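PDB 5XEM: cysteine synthase from Fusobacterium nucleatum subsp. nucleatum strain ATCC 25586, which produces hydrogen sulfide from L-cysteine in a pyridoxal phosphate-dependent beta-replacement that also yields L-lanthionine, and probably makes L-cysteine from O-acetyl-L-serine and hydrogen sulfide. Local coordinates for residues 198-203 with 240-245; 202-207 with 223-228. All coordinates share one frame; numbering follows the deposited sequence.

Contact 1: residues 198-203 with 240-245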
loop_
_atom_site.group_PDB
_atom_site.type_symbol
_atom_site.label_atom_id
_atom_site.label_comp_id
_atom_site.label_asym_id
_atom_site.label_seq_id
_atom_site.Cartn_x
_atom_site.Cartn_y
_atom_site.Cartn_z
ATOM N N ASN A 198 18.812 -28.584 -3.335
ATOM C CA ASN A 198 17.769 -29.246 -4.135
ATOM C C ASN A 198 16.611 -28.316 -4.580
ATOM O O ASN A 198 15.692 -28.759 -5.277
ATOM C CB ASN A 198 17.171 -30.440 -3.380
ATOM C CG ASN A 198 18.197 -31.530 -3.079
ATOM O OD1 ASN A 198 19.038 -31.877 -3.920
ATOM N ND2 ASN A 198 18.133 -32.065 -1.870
ATOM N N ILE A 199 16.653 -27.045 -4.180
ATOM C CA ILE A 199 15.578 -26.105 -4.539
ATOM C C ILE A 199 15.646 -25.855 -6.045
ATOM O O ILE A 199 16.752 -25.744 -6.606
ATOM C CB ILE A 199 15.697 -24.768 -3.753
ATOM C CG1 ILE A 199 14.404 -23.945 -3.871
ATOM C CG2 ILE A 199 16.887 -23.944 -4.220
ATOM C CD1 ILE A 199 14.461 -22.624 -3.132
ATOM N N LYS A 200 14.475 -25.807 -6.679
ATOM C CA LYS A 200 14.329 -25.388 -8.073
ATOM C C LYS A 200 13.953 -23.886 -8.107
ATOM O O LYS A 200 13.082 -23.450 -7.346
ATOM C CB LYS A 200 13.259 -26.227 -8.785
ATOM C CG LYS A 200 13.503 -27.755 -8.791
ATOM C CD LYS A 200 14.753 -28.126 -9.568
ATOM C CE LYS A 200 14.976 -29.646 -9.595
ATOM N NZ LYS A 200 15.721 -30.118 -8.376
ATOM N N THR A 201 14.614 -23.120 -8.976
ATOM C CA THR A 201 14.384 -21.674 -9.096
ATOM C C THR A 201 14.107 -21.300 -10.556
ATOM O O THR A 201 14.904 -21.672 -11.453
ATOM C CB THR A 201 15.584 -20.877 -8.541
ATOM O OG1 THR A 201 16.782 -21.205 -9.272
ATOM C CG2 THR A 201 15.808 -21.177 -7.050
ATOM N N PHE A 202 12.980 -20.605 -10.793
ATOM C CA PHE A 202 12.534 -20.305 -12.146
ATOM C C PHE A 202 12.197 -18.820 -12.334
ATOM O O PHE A 202 11.367 -18.304 -11.581
ATOM C CB PHE A 202 11.279 -21.093 -12.501
ATOM C CG PHE A 202 11.402 -22.588 -12.314
ATOM C CD1 PHE A 202 11.072 -23.173 -11.106
ATOM C CD2 PHE A 202 11.801 -23.399 -13.368
ATOM C CE1 PHE A 202 11.177 -24.542 -10.935
ATOM C CE2 PHE A 202 11.899 -24.780 -13.199
ATOM C CZ PHE A 202 11.576 -25.349 -11.993
ATOM N N PRO A 203 12.802 -18.176 -13.356
ATOM C CA PRO A 203 12.377 -16.872 -13.812
ATOM C C PRO A 203 11.159 -16.987 -14.721
ATOM O O PRO A 203 10.964 -18.042 -15.376
ATOM C CB PRO A 203 13.598 -16.378 -14.585
ATOM C CG PRO A 203 14.130 -17.614 -15.230
ATOM C CD PRO A 203 13.837 -18.727 -14.259
ATOM N N LEU A 240 21.301 -19.895 -12.916
ATOM C CA LEU A 240 20.402 -20.218 -11.809
ATOM C C LEU A 240 19.041 -20.745 -12.267
ATOM O O LEU A 240 18.310 -21.321 -11.470
ATOM C CB LEU A 240 20.213 -18.971 -10.923
ATOM C CG LEU A 240 21.471 -18.440 -10.232
ATOM C CD1 LEU A 240 21.241 -17.055 -9.629
ATOM C CD2 LEU A 240 21.921 -19.417 -9.143
ATOM N N ALA A 241 18.700 -20.570 -13.545
ATOM C CA ALA A 241 17.356 -20.899 -14.046
ATOM C C ALA A 241 17.206 -22.375 -14.365
ATOM O O ALA A 241 17.819 -22.855 -15.302
ATOM C CB ALA A 241 17.049 -20.092 -15.311
ATOM N N ASP A 242 16.361 -23.075 -13.627
ATOM C CA ASP A 242 16.106 -24.482 -13.911
ATOM C C ASP A 242 15.272 -24.707 -15.165
ATOM O O ASP A 242 15.335 -25.781 -15.759
ATOM C CB ASP A 242 15.504 -25.170 -12.703
ATOM C CG ASP A 242 16.517 -25.364 -11.601
ATOM O OD1 ASP A 242 17.392 -26.238 -11.753
ATOM O OD2 ASP A 242 16.461 -24.626 -10.588
ATOM N N ASP A 243 14.497 -23.692 -15.553
ATOM C CA ASP A 243 13.787 -23.616 -16.826
ATOM C C ASP A 243 13.357 -22.143 -16.929
ATOM O O ASP A 243 13.473 -21.421 -15.946
ATOM C CB ASP A 243 12.551 -24.520 -16.805
ATOM C CG ASP A 243 12.022 -24.859 -18.193
ATOM O OD1 ASP A 243 12.619 -24.416 -19.200
ATOM O OD2 ASP A 243 10.996 -25.554 -18.267
ATOM N N ILE A 244 12.923 -21.700 -18.095
ATOM C CA ILE A 244 12.342 -20.355 -18.274
ATOM C C ILE A 244 10.835 -20.547 -18.394
ATOM O O ILE A 244 10.364 -21.291 -19.250
ATOM C CB ILE A 244 12.815 -19.664 -19.558
ATOM C CG1 ILE A 244 14.348 -19.697 -19.721
ATOM C CG2 ILE A 244 12.245 -18.247 -19.621
ATOM C CD1 ILE A 244 15.164 -19.024 -18.638
ATOM N N LEU A 245 10.067 -19.881 -17.539
ATOM C CA LEU A 245 8.617 -19.943 -17.598
ATOM C C LEU A 245 8.122 -18.661 -18.257
ATOM O O LEU A 245 8.824 -17.643 -18.258
ATOM C CB LEU A 245 8.018 -20.097 -16.206
ATOM C CG LEU A 245 8.597 -21.241 -15.352
ATOM C CD1 LEU A 245 7.948 -21.258 -13.975
ATOM C CD2 LEU A 245 8.435 -22.578 -16.063
#

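Contact 2: residues 202-207 with 223-228. With 85F ((2R)-2-azanyl-3-[(2R)-2-azanyl-3-oxidanyl-3-oxidanylidene-propyl]sulfanyl-propanoic acid), chain C; PLP (pyridoxal-5'-phosphate), chain D.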
loop_
_atom_site.group_PDB
_atom_site.type_symbol
_atom_site.label_atom_id
_atom_site.label_comp_id
_atom_site.label_asym_id
_atom_site.label_seq_id
_atom_site.Cartn_x
_atom_site.Cartn_y
_atom_site.Cartn_z
ATOM N N PHE A 202 12.980 -20.605 -10.793
ATOM C CA PHE A 202 12.534 -20.305 -12.146
ATOM C C PHE A 202 12.197 -18.820 -12.334
ATOM O O PHE A 202 11.367 -18.304 -11.581
ATOM C CB PHE A 202 11.279 -21.093 -12.501
ATOM C CG PHE A 202 11.402 -22.588 -12.314
ATOM C CD1 PHE A 202 11.072 -23.173 -11.106
ATOM C CD2 PHE A 202 11.801 -23.399 -13.368
ATOM C CE1 PHE A 202 11.177 -24.542 -10.935
ATOM C CE2 PHE A 202 11.899 -24.780 -13.199
ATOM C CZ PHE A 202 11.576 -25.349 -11.993
ATOM N N PRO A 203 12.802 -18.176 -13.356
ATOM C CA PRO A 203 12.377 -16.872 -13.812
ATOM C C PRO A 203 11.159 -16.987 -14.721
ATOM O O PRO A 203 10.964 -18.042 -15.376
ATOM C CB PRO A 203 13.598 -16.378 -14.585
ATOM C CG PRO A 203 14.130 -17.614 -15.230
ATOM C CD PRO A 203 13.837 -18.727 -14.259
ATOM N N VAL A 204 10.343 -15.921 -14.769
ATOM C CA VAL A 204 9.225 -15.837 -15.675
ATOM C C VAL A 204 9.455 -14.626 -16.575
ATOM O O VAL A 204 9.931 -13.584 -16.117
ATOM C CB VAL A 204 7.862 -15.670 -14.943
ATOM C CG1 VAL A 204 6.726 -15.777 -15.962
ATOM C CG2 VAL A 204 7.711 -16.664 -13.780
ATOM N N GLU A 205 9.152 -14.777 -17.854
ATOM C CA GLU A 205 9.194 -13.656 -18.798
ATOM C C GLU A 205 7.876 -13.576 -19.556
ATOM O O GLU A 205 7.069 -14.516 -19.519
ATOM C CB GLU A 205 10.410 -13.808 -19.734
ATOM C CG GLU A 205 10.297 -14.915 -20.765
ATOM C CD GLU A 205 11.530 -15.036 -21.653
ATOM O OE1 GLU A 205 12.432 -14.170 -21.556
ATOM O OE2 GLU A 205 11.584 -15.997 -22.454
ATOM N N PRO A 206 7.604 -12.440 -20.213
ATOM C CA PRO A 206 6.358 -12.358 -20.965
ATOM C C PRO A 206 6.382 -13.309 -22.163
ATOM O O PRO A 206 7.369 -13.325 -22.921
ATOM C CB PRO A 206 6.330 -10.902 -21.447
ATOM C CG PRO A 206 7.259 -10.186 -20.557
ATOM C CD PRO A 206 8.316 -11.161 -20.193
ATOM N N ALA A 207 5.305 -14.047 -22.357
ATOM C CA ALA A 207 5.214 -14.930 -23.531
ATOM C C ALA A 207 5.352 -14.164 -24.832
ATOM O O ALA A 207 5.903 -14.723 -25.776
ATOM C CB ALA A 207 3.915 -15.744 -23.528
ATOM N N GLN A 223 3.466 -5.080 -17.193
ATOM C CA GLN A 223 4.284 -3.930 -16.801
ATOM C C GLN A 223 5.341 -4.266 -15.767
ATOM O O GLN A 223 5.039 -4.903 -14.753
ATOM C CB GLN A 223 3.394 -2.787 -16.297
ATOM C CG GLN A 223 2.413 -2.267 -17.321
ATOM C CD GLN A 223 1.631 -1.046 -16.833
ATOM O OE1 GLN A 223 2.193 -0.142 -16.177
ATOM N NE2 GLN A 223 0.332 -1.000 -17.169
ATOM N N GLY A 224 6.585 -3.822 -16.007
ATOM C CA GLY A 224 7.696 -4.120 -15.101
ATOM C C GLY A 224 8.503 -5.330 -15.562
ATOM O O GLY A 224 9.744 -5.398 -15.387
ATOM N N MET A 225 7.833 -6.294 -16.175
ATOM C CA MET A 225 8.575 -7.468 -16.675
ATOM C C MET A 225 9.044 -7.201 -18.119
ATOM O O MET A 225 8.716 -6.173 -18.717
ATOM C CB MET A 225 7.716 -8.718 -16.571
ATOM C CG MET A 225 7.778 -9.374 -15.204
ATOM S SD MET A 225 6.587 -10.692 -14.937
ATOM C CE MET A 225 7.053 -11.795 -16.305
ATOM N N GLY A 226 9.822 -8.123 -18.661
ATOM C CA GLY A 226 10.346 -8.018 -20.002
ATOM C C GLY A 226 11.692 -7.323 -19.999
ATOM O O GLY A 226 12.024 -6.593 -19.073
ATOM N N MET A 227 12.444 -7.535 -21.065
ATOM C CA MET A 227 13.817 -7.036 -21.197
ATOM C C MET A 227 13.919 -6.236 -22.473
ATOM O O MET A 227 13.926 -6.817 -23.552
ATOM C CB MET A 227 14.750 -8.229 -21.259
ATOM C CG MET A 227 14.930 -8.852 -19.885
ATOM S SD MET A 227 15.868 -10.397 -19.930
ATOM C CE MET A 227 15.771 -10.908 -18.220
ATOM N N SER A 228 13.970 -4.910 -22.353
ATOM C CA SER A 228 13.944 -4.027 -23.528
ATOM C C SER A 228 15.094 -3.027 -23.620
ATOM O O SER A 228 14.979 -1.986 -24.314
ATOM C CB SER A 228 12.594 -3.308 -23.641
ATOM O OG SER A 228 12.324 -2.406 -22.577
HETATM N N 85F C . 10.739 -3.171 -12.888
HETATM C CA 85F C . 11.894 -2.312 -13.223
HETATM C CB 85F C . 12.186 -2.369 -14.738
HETATM S SG 85F C . 12.857 -3.918 -15.290
HETATM C CD 85F C . 13.231 -3.714 -17.046
HETATM C CE 85F C . 12.004 -3.393 -17.940
HETATM N NZ2 85F C . 10.895 -4.325 -17.698
HETATM C CZ1 85F C . 12.458 -3.531 -19.419
HETATM O OH1 85F C . 11.531 -3.487 -20.282
HETATM O OH2 85F C . 13.678 -3.687 -19.707
HETATM C C 85F C . 11.652 -0.880 -12.799
HETATM O OXT 85F C . 10.836 -0.694 -11.883
HETATM O O 85F C . 12.325 0.015 -13.370
HETATM N N1 PLP D . 7.334 -6.658 -11.675
HETATM C C2 PLP D . 7.284 -5.320 -11.572
HETATM C C2A PLP D . 5.963 -4.633 -11.222
HETATM C C3 PLP D . 8.437 -4.537 -11.758
HETATM O O3 PLP D . 8.365 -3.187 -11.633
HETATM C C4 PLP D . 9.649 -5.147 -12.070
HETATM C C4A PLP D . 10.917 -4.339 -12.285
HETATM C C5 PLP D . 9.665 -6.545 -12.165
HETATM C C6 PLP D . 8.491 -7.265 -11.952
HETATM C C5A PLP D . 10.920 -7.328 -12.483
HETATM O O4P PLP D . 11.841 -7.292 -11.334
HETATM P P PLP D . 13.454 -7.386 -11.497
HETATM O O1P PLP D . 14.044 -7.582 -10.212
HETATM O O2P PLP D . 13.811 -6.151 -12.166
HETATM O O3P PLP D . 13.645 -8.510 -12.453
#

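Contact 1: residues 198-203 with 240-245
Asp242 holds Thr201 at both its N-H and its C=O. Its own amide donates to Thr201 O (N to O 3.0 Å) almost along the C=O axis, while its carboxylate turns back so that OD2, through its anti lone pair, accepts Thr201 N at 2.9 Å and 170°. A chi1 of -72° sets CG beside the backbone N of Asp242, and from there OD2 meets Thr201 N. Farther along, Leu245 N donates to Pro203 O at 3.0 Å. Charge gathers at the first of these sites: Lys193 of helix 183-195 forms a salt bridge with Asp242 OD2 and hydrogen bonds to Leu240 O and Thr201 OG1, and would be expected to keep the carboxylate ionised. The Lys200 side chain crosses that of Asp242 at about a right angle, CD passing 3.9 Å from Asp242 CG.

Apolar contacts fill the rest. Pro203 CD rests on Ala241 CB at 3.6 Å, and its CG meets Ile244 CD1. The Phe202 ring takes Asp243 CB at its edge, in plane, with Asp242 CB approaching obliquely; Leu245 CD1 reaches Phe202 CB at 3.6 Å. Asp243 O is buried against Pro203 CD with no polar partner.

The loop leads into strand 245-247, outermost of the mixed sheet within this chain and parallel to strand 200-206. Helix 183-195 packs on Thr201 and Pro203, whereas Phe202 meets strand 174-178 and Tyr281 of helix 269-284.

Contact 2: residues 202-207 with 223-228
Three successive carbonyls, those of Gly224, Met225 and Gly226, turn inward around a single amino group, NZ2 of the bound lanthionine 85F. NZ2 lies 2.8 Å from Gly224 O and 2.9 Å from Gly226 O, and makes a weak bond to Met225 O. Ser228 holds the carboxylate of the same half of the ligand: Ser228 N donates to OH2 at 2.9 Å, and its OG, set between the backbone N and the carbonyl carbon (chi1 65°), bonds OH1 at 2.7 Å. Amino and carboxylate groups are thereby both fixed by one short loop, which recognises the amino-acid end remote from the cofactor linkage.

The tight curl depends on glycine at 224 and 226, both with positive phi. At 224 a beta carbon would also collide with C3 of PLP, whose C4 lies 3.3 Å from Gly224 O.

Toward the strand the loop makes van der Waals contacts. Met225 CG sits near PLP C6, and the chain then bends at chi3 (58°) to bring CE to 3.4 Å from Val204 O, obliquely across the valine, whose CG1 is 4.0 Å away. Met225 therefore bridges cofactor and sheet. Pro206 lays the CD and CG side of its ring along the backbone at Gly226.

Strand 200-206 reaches the loop near its C-terminal end, where active sites of alpha/beta folds commonly lie. Helix 269-284 packs on both partners through Ala277 against Val204 and Ser270 and Thr274 against Met225, while Val204 also touches Ile176 of strand 174-178.

Both contacts start from strand 200-206, overlapping at Phe202 and Pro203, and their centres are about 14 Å apart. Along the chain the strand comes first, then the ligand-binding loop 223-228 of contact 2, then segment 240-245 of contact 1, which leads into strand 245-247, outermost of the mixed sheet within this chain. Contact 1 lies on the outer side, about 17 Å from the chain centre, and contact 2 is buried beside the cofactor. They meet directly: Leu245 O probably accepts a hydrogen bond from Glu205 N, continuing the parallel pairing. One strand of the PLP-dependent fold thus pairs with strand 245-247 and backs the pocket that binds lanthionine.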